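Local coordinates for protein mitochondrial edited mRNA stability factor 1 (Trypanosoma brucei, PDB 6U9X) that binds RNA and acts as a 5' processing enzyme of mitochondrial mRNAs, probably using its Nudix fold, at residues A[71-76]-A[133-138]; A[236-241]-A[336-341]; A[266-271]-A[308-313]. All coordinates share one frame; numbering follows the deposited sequence.

How the contacts relate
Contact 1 belongs to a four-stranded antiparallel sheet, whereas contacts 2 and 3 both reach the six-stranded mixed sheet of the Nudix part. Centres of contacts 1 and 2 lie about 33 Å apart, their nearest atoms about 12 Å. Contacts 1 and 3 sit on opposite sides of the chain's centre, about 39 Å between centres. Contact 3 is nested within the loop closed by contact 2, about 21 Å between centres. Contact 2 adjoins residues that bind GDP in another structure of the protein (side chains of T239 and Y257 about 3 Å apart); contact 1 is only in their neighbourhood (D133 to V253 about 9 Å). Nearest atoms of contacts 1, 2 and 3 are about 6, 7 and 10 Å from the bound RNA.

Contact 1: A[71-76]-A[133-138]; sequences TKAALA and DDVDIT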
ATOM      1  N   THR A  71      16.273  -6.134 -16.392  1.00 51.78           N
ATOM      2  CA  THR A  71      15.734  -7.150 -15.498  1.00 53.63           C
ATOM      3  C   THR A  71      14.241  -7.294 -15.780  1.00 55.99           C
ATOM      4  O   THR A  71      13.728  -6.780 -16.780  1.00 62.44           O
ATOM      5  CB  THR A  71      16.020  -6.785 -14.036  1.00 55.32           C
ATOM      6  OG1 THR A  71      15.639  -7.868 -13.180  1.00 61.53           O
ATOM      7  CG2 THR A  71      15.260  -5.524 -13.639  1.00 45.82           C
ATOM      8  N   LYS A  72      13.543  -8.005 -14.901  1.00 54.37           N
ATOM      9  CA  LYS A  72      12.110  -8.214 -15.019  1.00 50.09           C
ATOM     10  C   LYS A  72      11.371  -7.440 -13.934  1.00 50.09           C
ATOM     11  O   LYS A  72      11.958  -7.001 -12.941  1.00 60.50           O
ATOM     12  CB  LYS A  72      11.764  -9.703 -14.931  1.00 52.28           C
ATOM     13  CG  LYS A  72      12.652 -10.590 -15.790  1.00 53.71           C
ATOM     14  CD  LYS A  72      11.852 -11.292 -16.872  1.00 56.11           C
ATOM     15  CE  LYS A  72      12.718 -11.586 -18.085  1.00 56.17           C
ATOM     16  NZ  LYS A  72      11.910 -11.753 -19.325  1.00 59.71           N
ATOM     17  N   ALA A  73      10.059  -7.294 -14.132  1.00 44.57           N
ATOM     18  CA  ALA A  73       9.237  -6.575 -13.168  1.00 37.79           C
ATOM     19  C   ALA A  73       9.175  -7.275 -11.819  1.00 43.65           C
ATOM     20  O   ALA A  73       8.755  -6.658 -10.840  1.00 53.01           O
ATOM     21  CB  ALA A  73       7.824  -6.377 -13.718  1.00 44.88           C
ATOM     22  N   ALA A  74       9.582  -8.545 -11.741  1.00 46.72           N
ATOM     23  CA  ALA A  74       9.623  -9.218 -10.448  1.00 42.01           C
ATOM     24  C   ALA A  74      10.653  -8.586  -9.521  1.00 52.07           C
ATOM     25  O   ALA A  74      10.463  -8.572  -8.298  1.00 45.32           O
ATOM     26  CB  ALA A  74       9.919 -10.706 -10.636  1.00 34.18           C
ATOM     27  N   LEU A  75      11.741  -8.051 -10.078  1.00 55.77           N
ATOM     28  CA  LEU A  75      12.820  -7.449  -9.302  1.00 43.28           C
ATOM     29  C   LEU A  75      12.755  -5.926  -9.288  1.00 45.15           C
ATOM     30  O   LEU A  75      12.892  -5.314  -8.225  1.00 49.38           O
ATOM     31  CB  LEU A  75      14.182  -7.902  -9.845  1.00 46.91           C
ATOM     32  CG  LEU A  75      14.551  -9.385  -9.741  1.00 56.22           C
ATOM     33  CD1 LEU A  75      14.010 -10.002  -8.456  1.00 59.12           C
ATOM     34  CD2 LEU A  75      14.074 -10.158 -10.961  1.00 63.33           C
ATOM     35  N   ALA A  76      12.556  -5.300 -10.451  1.00 48.00           N
ATOM     36  CA  ALA A  76      12.435  -3.847 -10.508  1.00 45.68           C
ATOM     37  C   ALA A  76      11.239  -3.339  -9.715  1.00 39.17           C
ATOM     38  O   ALA A  76      11.201  -2.159  -9.352  1.00 34.06           O
ATOM     39  CB  ALA A  76      12.336  -3.387 -11.963  1.00 45.34           C
ATOM     40  N   ASP A 133       5.168 -10.574 -13.678  1.00 55.61           N
ATOM     41  CA  ASP A 133       6.546 -10.783 -13.252  1.00 56.77           C
ATOM     42  C   ASP A 133       7.488 -11.088 -14.409  1.00 57.42           C
ATOM     43  O   ASP A 133       8.700 -10.890 -14.270  1.00 61.49           O
ATOM     44  CB  ASP A 133       6.607 -11.910 -12.219  1.00 65.43           C
ATOM     45  CG  ASP A 133       6.092 -11.480 -10.860  1.00 76.19           C
ATOM     46  OD1 ASP A 133       6.544 -10.428 -10.362  1.00 81.26           O
ATOM     47  OD2 ASP A 133       5.232 -12.186 -10.293  1.00 78.34           O
ATOM     48  N   ASP A 134       6.967 -11.568 -15.537  1.00 51.87           N
ATOM     49  CA  ASP A 134       7.784 -11.784 -16.724  1.00 57.42           C
ATOM     50  C   ASP A 134       7.989 -10.514 -17.537  1.00 49.37           C
ATOM     51  O   ASP A 134       8.669 -10.562 -18.567  1.00 54.17           O
ATOM     52  CB  ASP A 134       7.151 -12.859 -17.613  1.00 71.40           C
ATOM     53  CG  ASP A 134       6.718 -14.082 -16.831  1.00 82.66           C
ATOM     54  OD1 ASP A 134       5.615 -14.602 -17.103  1.00 85.24           O
ATOM     55  OD2 ASP A 134       7.482 -14.525 -15.947  1.00 91.19           O
ATOM     56  N   VAL A 135       7.424  -9.387 -17.101  1.00 44.01           N
ATOM     57  CA  VAL A 135       7.519  -8.149 -17.863  1.00 51.40           C
ATOM     58  C   VAL A 135       8.958  -7.652 -17.855  1.00 52.79           C
ATOM     59  O   VAL A 135       9.584  -7.527 -16.796  1.00 54.80           O
ATOM     60  CB  VAL A 135       6.563  -7.092 -17.291  1.00 47.84           C
ATOM     61  CG1 VAL A 135       6.734  -5.769 -18.023  1.00 39.06           C
ATOM     62  CG2 VAL A 135       5.125  -7.575 -17.380  1.00 46.44           C
ATOM     63  N   ASP A 136       9.488  -7.367 -19.042  1.00 49.31           N
ATOM     64  CA  ASP A 136      10.837  -6.829 -19.149  1.00 44.98           C
ATOM     65  C   ASP A 136      10.849  -5.365 -18.730  1.00 45.58           C
ATOM     66  O   ASP A 136      10.026  -4.569 -19.194  1.00 48.88           O
ATOM     67  CB  ASP A 136      11.357  -6.983 -20.577  1.00 42.51           C
ATOM     68  CG  ASP A 136      11.598  -8.432 -20.956  1.00 47.81           C
ATOM     69  OD1 ASP A 136      12.415  -9.098 -20.287  1.00 52.22           O
ATOM     70  OD2 ASP A 136      10.966  -8.906 -21.924  1.00 47.69           O
ATOM     71  N   ILE A 137      11.781  -5.010 -17.847  1.00 42.47           N
ATOM     72  CA  ILE A 137      11.896  -3.658 -17.314  1.00 45.78           C
ATOM     73  C   ILE A 137      13.339  -3.196 -17.467  1.00 44.93           C
ATOM     74  O   ILE A 137      14.275  -3.974 -17.251  1.00 46.90           O
ATOM     75  CB  ILE A 137      11.458  -3.591 -15.834  1.00 44.26           C
ATOM     76  CG1 ILE A 137      10.033  -4.123 -15.670  1.00 35.38           C
ATOM     77  CG2 ILE A 137      11.556  -2.165 -15.305  1.00 25.91           C
ATOM     78  CD1 ILE A 137       8.966  -3.182 -16.183  1.00 26.77           C
ATOM     79  N   THR A 138      13.517  -1.932 -17.842  1.00 39.24           N
ATOM     80  CA  THR A 138      14.834  -1.317 -17.949  1.00 43.49           C
ATOM     81  C   THR A 138      14.955  -0.230 -16.887  1.00 44.12           C
ATOM     82  O   THR A 138      14.179   0.733 -16.888  1.00 39.53           O
ATOM     83  CB  THR A 138      15.066  -0.737 -19.344  1.00 51.02           C
ATOM     84  OG1 THR A 138      14.891  -1.765 -20.326  1.00 49.46           O
ATOM     85  CG2 THR A 138      16.476  -0.180 -19.455  1.00 48.26           C
TER
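The side chains of K72 and D136 meet because both leave the backbone with CG beside N (chi1 of D136 -68°) and because the lysine chain then bends at chi2 (-117°). Their backbones form a non-hydrogen-bonded antiparallel pair from which the side chains set out in diverging directions, yet they end alongside each other. K72 NZ reaches D136 OD1 at 2.9 Å in a salt bridge, approaching from above the carboxylate plane, 37° out of it. The other oxygen, D136 OD2, is held by the hydroxyl of Y129.

One step along, T71 and I137 form a hydrogen-bonded pair: T71 N donates to I137 O (3.1 Å) and I137 N to T71 O (2.8 Å). Just beyond the last bridge, A73 N gives one further bond, in the carbonyl plane, to V135 O at 2.7 Å. There the chain turns into helix 73-80, and K72 O accepts from both L75 N and A76 N. The start of the helix is laid over I137, which divides its branches between two alanines: CG1 touches A73 CB at 3.7 Å and CG2 touches A76 CB at 3.6 Å. V135 adds its CB beside A73 CB, 3.9 Å away. The pairing of strands 65-72 and 136-143 puts the contact at one end of the antiparallel sheet, where a strand gives way to a helix, and L100 of strand 97-102 packs beside I137 and A76. At the far end D133 OD1 lies 3.4 Å from A74 CB, while its salt bridge goes to R77 further along the same helix.

Beside the apolar cluster of A73, A76, V135 and I137, the D136 carboxylate is thus gripped at both oxygens, by K72 and by Y129, which probably keeps it ionised and steadies its rotation.

Contact 2: A[236-241]-A[336-341]; sequences VYPTGH and PPYSNL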
ATOM      1  N   VAL A 236      -1.096  -7.870  17.752  1.00 24.40           N
ATOM      2  CA  VAL A 236      -1.305  -7.836  16.308  1.00 33.25           C
ATOM      3  C   VAL A 236      -1.120  -9.247  15.770  1.00 34.55           C
ATOM      4  O   VAL A 236      -0.131  -9.916  16.092  1.00 39.43           O
ATOM      5  CB  VAL A 236      -0.344  -6.851  15.623  1.00 37.80           C
ATOM      6  CG1 VAL A 236      -0.579  -6.835  14.123  1.00 34.90           C
ATOM      7  CG2 VAL A 236      -0.513  -5.459  16.206  1.00 24.60           C
ATOM      8  N   TYR A 237      -2.069  -9.701  14.949  1.00 37.36           N
ATOM      9  CA  TYR A 237      -2.057 -11.060  14.429  1.00 44.75           C
ATOM     10  C   TYR A 237      -2.212 -11.036  12.912  1.00 51.04           C
ATOM     11  O   TYR A 237      -3.079 -10.314  12.390  1.00 54.45           O
ATOM     12  CB  TYR A 237      -3.175 -11.895  15.071  1.00 45.13           C
ATOM     13  CG  TYR A 237      -3.066 -12.007  16.576  1.00 38.72           C
ATOM     14  CD1 TYR A 237      -2.309 -13.014  17.162  1.00 38.28           C
ATOM     15  CD2 TYR A 237      -3.715 -11.106  17.411  1.00 32.58           C
ATOM     16  CE1 TYR A 237      -2.204 -13.122  18.537  1.00 34.29           C
ATOM     17  CE2 TYR A 237      -3.616 -11.206  18.787  1.00 36.78           C
ATOM     18  CZ  TYR A 237      -2.858 -12.217  19.345  1.00 40.64           C
ATOM     19  OH  TYR A 237      -2.755 -12.320  20.715  1.00 35.56           O
ATOM     20  N   PRO A 238      -1.409 -11.802  12.174  1.00 48.52           N
ATOM     21  CA  PRO A 238      -1.536 -11.810  10.711  1.00 40.32           C
ATOM     22  C   PRO A 238      -2.788 -12.547  10.264  1.00 42.93           C
ATOM     23  O   PRO A 238      -3.152 -13.585  10.821  1.00 48.64           O
ATOM     24  CB  PRO A 238      -0.266 -12.536  10.252  1.00 37.60           C
ATOM     25  CG  PRO A 238       0.084 -13.426  11.403  1.00 43.30           C
ATOM     26  CD  PRO A 238      -0.317 -12.674  12.646  1.00 42.09           C
ATOM     27  N   THR A 239      -3.448 -12.004   9.238  1.00 47.98           N
ATOM     28  CA  THR A 239      -4.732 -12.531   8.798  1.00 43.00           C
ATOM     29  C   THR A 239      -4.817 -12.870   7.317  1.00 46.29           C
ATOM     30  O   THR A 239      -5.844 -13.410   6.893  1.00 51.86           O
ATOM     31  CB  THR A 239      -5.859 -11.544   9.135  1.00 34.12           C
ATOM     32  OG1 THR A 239      -5.501 -10.234   8.680  1.00 35.14           O
ATOM     33  CG2 THR A 239      -6.090 -11.511  10.631  1.00 35.31           C
ATOM     34  N   GLY A 240      -3.800 -12.579   6.525  1.00 49.17           N
ATOM     35  CA  GLY A 240      -3.819 -12.962   5.127  1.00 51.56           C
ATOM     36  C   GLY A 240      -2.997 -12.008   4.285  1.00 49.74           C
ATOM     37  O   GLY A 240      -2.427 -11.036   4.775  1.00 55.76           O
ATOM     38  N   HIS A 241      -2.949 -12.319   2.992  1.00 50.53           N
ATOM     39  CA  HIS A 241      -2.235 -11.492   2.031  1.00 57.71           C
ATOM     40  C   HIS A 241      -2.819 -11.719   0.646  1.00 56.28           C
ATOM     41  O   HIS A 241      -3.195 -12.842   0.300  1.00 51.47           O
ATOM     42  CB  HIS A 241      -0.733 -11.797   2.032  1.00 60.28           C
ATOM     43  CG  HIS A 241      -0.392 -13.170   1.545  1.00 72.21           C
ATOM     44  ND1 HIS A 241      -0.465 -14.286   2.352  1.00 79.23           N
ATOM     45  CD2 HIS A 241       0.031 -13.608   0.336  1.00 75.84           C
ATOM     46  CE1 HIS A 241      -0.106 -15.352   1.660  1.00 78.61           C
ATOM     47  NE2 HIS A 241       0.199 -14.968   0.433  1.00 77.77           N
ATOM     48  N   PRO A 336      -6.401 -15.689  13.160  1.00 31.57           N
ATOM     49  CA  PRO A 336      -5.985 -17.085  13.294  1.00 33.85           C
ATOM     50  C   PRO A 336      -6.563 -17.692  14.558  1.00 40.54           C
ATOM     51  O   PRO A 336      -6.852 -16.971  15.525  1.00 42.80           O
ATOM     52  CB  PRO A 336      -4.451 -16.999  13.369  1.00 32.50           C
ATOM     53  CG  PRO A 336      -4.103 -15.559  13.075  1.00 32.92           C
ATOM     54  CD  PRO A 336      -5.300 -14.761  13.458  1.00 28.64           C
ATOM     55  N   PRO A 337      -6.746 -19.015  14.593  1.00 49.59           N
ATOM     56  CA  PRO A 337      -7.352 -19.637  15.782  1.00 51.69           C
ATOM     57  C   PRO A 337      -6.554 -19.440  17.060  1.00 49.53           C
ATOM     58  O   PRO A 337      -7.156 -19.325  18.136  1.00 61.00           O
ATOM     59  CB  PRO A 337      -7.433 -21.121  15.394  1.00 44.08           C
ATOM     60  CG  PRO A 337      -7.453 -21.117  13.901  1.00 43.43           C
ATOM     61  CD  PRO A 337      -6.560 -19.981  13.497  1.00 45.17           C
ATOM     62  N   TYR A 338      -5.221 -19.385  16.985  1.00 44.83           N
ATOM     63  CA  TYR A 338      -4.418 -19.299  18.201  1.00 52.23           C
ATOM     64  C   TYR A 338      -4.562 -17.964  18.920  1.00 52.84           C
ATOM     65  O   TYR A 338      -4.042 -17.823  20.032  1.00 55.52           O
ATOM     66  CB  TYR A 338      -2.938 -19.571  17.888  1.00 54.16           C
ATOM     67  CG  TYR A 338      -2.213 -18.485  17.111  1.00 51.64           C
ATOM     68  CD1 TYR A 338      -1.730 -17.345  17.745  1.00 48.27           C
ATOM     69  CD2 TYR A 338      -1.981 -18.619  15.748  1.00 47.44           C
ATOM     70  CE1 TYR A 338      -1.063 -16.360  17.041  1.00 43.14           C
ATOM     71  CE2 TYR A 338      -1.311 -17.638  15.036  1.00 49.48           C
ATOM     72  CZ  TYR A 338      -0.855 -16.512  15.687  1.00 53.74           C
ATOM     73  OH  TYR A 338      -0.189 -15.536  14.980  1.00 63.21           O
ATOM     74  N   SER A 339      -5.249 -16.990  18.326  1.00 51.16           N
ATOM     75  CA  SER A 339      -5.401 -15.673  18.926  1.00 52.62           C
ATOM     76  C   SER A 339      -6.616 -15.559  19.836  1.00 53.17           C
ATOM     77  O   SER A 339      -6.754 -14.542  20.526  1.00 58.17           O
ATOM     78  CB  SER A 339      -5.492 -14.604  17.832  1.00 54.73           C
ATOM     79  OG  SER A 339      -6.624 -14.818  17.005  1.00 54.52           O
ATOM     80  N   ASN A 340      -7.488 -16.571  19.858  1.00 48.31           N
ATOM     81  CA  ASN A 340      -8.758 -16.508  20.583  1.00 53.88           C
ATOM     82  C   ASN A 340      -9.589 -15.306  20.147  1.00 53.60           C
ATOM     83  O   ASN A 340     -10.318 -14.714  20.947  1.00 54.70           O
ATOM     84  CB  ASN A 340      -8.542 -16.489  22.100  1.00 56.56           C
ATOM     85  CG  ASN A 340      -7.796 -17.710  22.599  1.00 60.92           C
ATOM     86  OD1 ASN A 340      -6.754 -17.594  23.247  1.00 64.05           O
ATOM     87  ND2 ASN A 340      -8.326 -18.889  22.301  1.00 60.27           N
ATOM     88  N   LEU A 341      -9.482 -14.936  18.868  1.00 56.28           N
ATOM     89  CA  LEU A 341     -10.150 -13.757  18.341  1.00 49.19           C
ATOM     90  C   LEU A 341     -11.212 -14.066  17.296  1.00 44.09           C
ATOM     91  O   LEU A 341     -12.042 -13.197  17.017  1.00 43.75           O
ATOM     92  CB  LEU A 341      -9.121 -12.795  17.728  1.00 52.41           C
ATOM     93  CG  LEU A 341      -8.701 -11.576  18.555  1.00 47.92           C
ATOM     94  CD1 LEU A 341      -8.447 -11.959  20.002  1.00 54.29           C
ATOM     95  CD2 LEU A 341      -7.467 -10.920  17.945  1.00 44.48           C
TER
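Y237 meets S339 with its ring face. S339 CB stands over the middle of that ring, 3.5 Å from the centroid and only 9° off the normal, a CH-pi contact that forms the tight part of the interface. L341 contributes CD2, 3.8 Å from Y237 CD2, its side chain crossing the tyrosine at about a right angle. At the root of the same side chain, Y237 CB rests on P336 CD at 3.9 Å.

The serine is held in position from within its own segment. With OG lying between the backbone N and the carbonyl carbon (chi1 62°), it turns back to P336 O at 2.6 Å, in the carbonyl plane. The same oxygen also takes S339 N, the backbone bond of the 3-10 turn 337-339, and this double grip probably helps hold CB over the ring. This turn belongs to the loop between helices 328-332 and 342-345, and it packs against strand 237-242 of the mixed Nudix sheet, where Y237 and T239 make backbone bonds to V259 and Y257 of strand 255-261. Y257 and R332 are GDP-binding residues, and T239 OG1 is hydrogen-bonded to R332 O, so the contact flanks that site.

The solvent side differs in exposure and orientation rather than in distance. Y338, an exposed residue, brings CE1 to the edge of the Y237 ring, 3.6 Å from CD1, in an oblique aromatic pair with planes inclined at 65° and centroids 5.8 Å apart. Its hydroxyl, Y338 OH, lies 3.7 Å from CD of P238, itself exposed, with the two side chains crossing at about a right angle.

Contact 3: A[266-271]-A[308-313]; sequences IRVEGP and CAWMKA
V268 points its two methyl groups at different partners on the facing segment: CG1 goes to C308 and CG2 to W310. With CG1 anti to the backbone N (chi1 175°), that branch comes within 3.7 Å of C308 SG. CG2 reaches W310 CZ2 at 4.0 Å, where valine and indole approach obliquely. I266 adds a more distant touch, its CG2 lying 4.3 Å from W310 CZ2, so both aliphatic residues address the benzene part of the indole.

C308 turns its side chain toward the loop, and SG also faces the backbone of G270, with CA at 4.1 Å. The contact is wholly apolar and small, 181 Å² of buried surface. W310 has a further partner in R172, through a cation-pi interaction, while C308 packs on L183 and L185 of strand 180-188.

The loop is also tied to the sheet's helical cover: G270 makes a backbone bond with T227, the last residue of helix 215-227, whose sequence resembles the Nudix box, and V268 touches I229 in the loop just after it. A loop lying beside strand 309-312, which runs antiparallel to 180-188, fits the mixed sheet with flanking helices that characterises the Nudix fold.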
ATOM      1  N   ILE A 266     -10.749   4.136  23.366  1.00 64.12           N
ATOM      2  CA  ILE A 266      -9.416   4.544  22.942  1.00 66.27           C
ATOM      3  C   ILE A 266      -9.477   5.917  22.286  1.00 69.39           C
ATOM      4  O   ILE A 266     -10.442   6.258  21.589  1.00 70.83           O
ATOM      5  CB  ILE A 266      -8.795   3.494  22.003  1.00 62.66           C
ATOM      6  CG1 ILE A 266      -7.295   3.753  21.827  1.00 62.28           C
ATOM      7  CG2 ILE A 266      -9.509   3.467  20.658  1.00 55.37           C
ATOM      8  CD1 ILE A 266      -6.475   3.478  23.073  1.00 59.59           C
ATOM      9  N   ARG A 267      -8.442   6.718  22.523  1.00 65.81           N
ATOM     10  CA  ARG A 267      -8.332   8.063  21.966  1.00 62.34           C
ATOM     11  C   ARG A 267      -7.936   7.959  20.497  1.00 67.10           C
ATOM     12  O   ARG A 267      -6.821   7.531  20.176  1.00 77.17           O
ATOM     13  CB  ARG A 267      -7.306   8.863  22.765  1.00 58.05           C
ATOM     14  CG  ARG A 267      -7.151  10.310  22.350  1.00 60.60           C
ATOM     15  CD  ARG A 267      -6.426  11.091  23.437  1.00 77.21           C
ATOM     16  NE  ARG A 267      -6.854  12.485  23.485  1.00 89.31           N
ATOM     17  CZ  ARG A 267      -7.869  12.927  24.218  1.00 96.96           C
ATOM     18  NH1 ARG A 267      -8.562  12.084  24.970  1.00 95.18           N
ATOM     19  NH2 ARG A 267      -8.195  14.212  24.195  1.00104.23           N
ATOM     20  N   VAL A 268      -8.842   8.335  19.599  1.00 58.20           N
ATOM     21  CA  VAL A 268      -8.587   8.319  18.162  1.00 52.33           C
ATOM     22  C   VAL A 268      -8.231   9.744  17.752  1.00 50.04           C
ATOM     23  O   VAL A 268      -9.109  10.577  17.509  1.00 49.50           O
ATOM     24  CB  VAL A 268      -9.782   7.778  17.370  1.00 44.34           C
ATOM     25  CG1 VAL A 268      -9.530   7.897  15.885  1.00 47.36           C
ATOM     26  CG2 VAL A 268     -10.055   6.331  17.754  1.00 45.44           C
ATOM     27  N   GLU A 269      -6.931  10.027  17.678  1.00 52.82           N
ATOM     28  CA  GLU A 269      -6.475  11.361  17.316  1.00 56.05           C
ATOM     29  C   GLU A 269      -6.559  11.608  15.816  1.00 54.84           C
ATOM     30  O   GLU A 269      -6.708  12.758  15.390  1.00 59.84           O
ATOM     31  CB  GLU A 269      -5.040  11.574  17.802  1.00 68.01           C
ATOM     32  CG  GLU A 269      -4.831  11.313  19.290  1.00 78.00           C
ATOM     33  CD  GLU A 269      -5.436  12.393  20.170  1.00 90.76           C
ATOM     34  OE1 GLU A 269      -6.677  12.535  20.187  1.00 95.08           O
ATOM     35  OE2 GLU A 269      -4.666  13.102  20.852  1.00 94.95           O
ATOM     36  N   GLY A 270      -6.466  10.559  15.007  1.00 57.46           N
ATOM     37  CA  GLY A 270      -6.512  10.706  13.573  1.00 55.61           C
ATOM     38  C   GLY A 270      -5.128  10.788  12.964  1.00 52.61           C
ATOM     39  O   GLY A 270      -4.118  10.511  13.619  1.00 42.84           O
ATOM     40  N   PRO A 271      -5.059  11.180  11.692  1.00 54.36           N
ATOM     41  CA  PRO A 271      -3.769  11.200  10.989  1.00 44.28           C
ATOM     42  C   PRO A 271      -2.762  12.119  11.668  1.00 38.80           C
ATOM     43  O   PRO A 271      -3.049  13.282  11.958  1.00 40.83           O
ATOM     44  CB  PRO A 271      -4.139  11.705   9.589  1.00 50.80           C
ATOM     45  CG  PRO A 271      -5.586  11.354   9.435  1.00 55.52           C
ATOM     46  CD  PRO A 271      -6.180  11.525  10.802  1.00 59.85           C
ATOM     47  N   CYS A 308     -12.320   9.777  10.984  1.00 43.63           N
ATOM     48  CA  CYS A 308     -12.374   8.363  11.314  1.00 44.59           C
ATOM     49  C   CYS A 308     -13.806   7.963  11.640  1.00 40.87           C
ATOM     50  O   CYS A 308     -14.612   8.784  12.088  1.00 36.59           O
ATOM     51  CB  CYS A 308     -11.455   8.039  12.496  1.00 52.32           C
ATOM     52  SG  CYS A 308      -9.719   8.475  12.221  1.00 59.63           S
ATOM     53  N   ALA A 309     -14.113   6.688  11.411  1.00 40.59           N
ATOM     54  CA  ALA A 309     -15.452   6.164  11.627  1.00 45.69           C
ATOM     55  C   ALA A 309     -15.360   4.711  12.064  1.00 52.82           C
ATOM     56  O   ALA A 309     -14.496   3.968  11.590  1.00 70.05           O
ATOM     57  CB  ALA A 309     -16.310   6.270  10.363  1.00 36.97           C
ATOM     58  N   TRP A 310     -16.252   4.315  12.968  1.00 40.90           N
ATOM     59  CA  TRP A 310     -16.370   2.930  13.403  1.00 44.44           C
ATOM     60  C   TRP A 310     -17.541   2.292  12.665  1.00 54.48           C
ATOM     61  O   TRP A 310     -18.668   2.796  12.729  1.00 64.56           O
ATOM     62  CB  TRP A 310     -16.566   2.843  14.917  1.00 39.16           C
ATOM     63  CG  TRP A 310     -15.372   3.290  15.713  1.00 43.83           C
ATOM     64  CD1 TRP A 310     -15.184   4.512  16.292  1.00 39.98           C
ATOM     65  CD2 TRP A 310     -14.202   2.517  16.021  1.00 45.54           C
ATOM     66  NE1 TRP A 310     -13.972   4.549  16.939  1.00 43.19           N
ATOM     67  CE2 TRP A 310     -13.350   3.337  16.787  1.00 42.94           C
ATOM     68  CE3 TRP A 310     -13.794   1.213  15.721  1.00 35.16           C
ATOM     69  CZ2 TRP A 310     -12.114   2.897  17.259  1.00 36.23           C
ATOM     70  CZ3 TRP A 310     -12.565   0.777  16.191  1.00 29.58           C
ATOM     71  CH2 TRP A 310     -11.741   1.617  16.951  1.00 35.73           C
ATOM     72  N   MET A 311     -17.273   1.192  11.963  1.00 50.98           N
ATOM     73  CA  MET A 311     -18.267   0.550  11.116  1.00 50.26           C
ATOM     74  C   MET A 311     -18.262  -0.955  11.340  1.00 47.74           C
ATOM     75  O   MET A 311     -17.223  -1.558  11.624  1.00 46.52           O
ATOM     76  CB  MET A 311     -18.018   0.860   9.630  1.00 54.61           C
ATOM     77  CG  MET A 311     -18.460   2.258   9.218  1.00 62.82           C
ATOM     78  SD  MET A 311     -17.995   2.761   7.545  1.00 71.08           S
ATOM     79  CE  MET A 311     -17.465   1.210   6.831  1.00 68.64           C
ATOM     80  N   LYS A 312     -19.442  -1.556  11.206  1.00 48.84           N
ATOM     81  CA  LYS A 312     -19.584  -2.997  11.314  1.00 46.08           C
ATOM     82  C   LYS A 312     -19.171  -3.673  10.009  1.00 43.22           C
ATOM     83  O   LYS A 312     -19.201  -3.073   8.932  1.00 41.46           O
ATOM     84  CB  LYS A 312     -21.025  -3.371  11.668  1.00 48.73           C
ATOM     85  CG  LYS A 312     -21.470  -2.881  13.035  1.00 50.15           C
ATOM     86  CD  LYS A 312     -22.888  -3.324  13.353  1.00 54.28           C
ATOM     87  CE  LYS A 312     -23.159  -3.242  14.846  1.00 68.88           C
ATOM     88  NZ  LYS A 312     -22.674  -1.955  15.417  1.00 75.46           N
ATOM     89  N   ALA A 313     -18.782  -4.945  10.122  1.00 40.53           N
ATOM     90  CA  ALA A 313     -18.301  -5.675   8.953  1.00 32.57           C
ATOM     91  C   ALA A 313     -19.409  -5.913   7.935  1.00 46.91           C
ATOM     92  O   ALA A 313     -19.129  -6.037   6.736  1.00 48.64           O
ATOM     93  CB  ALA A 313     -17.679  -7.004   9.380  1.00 26.97           C
TER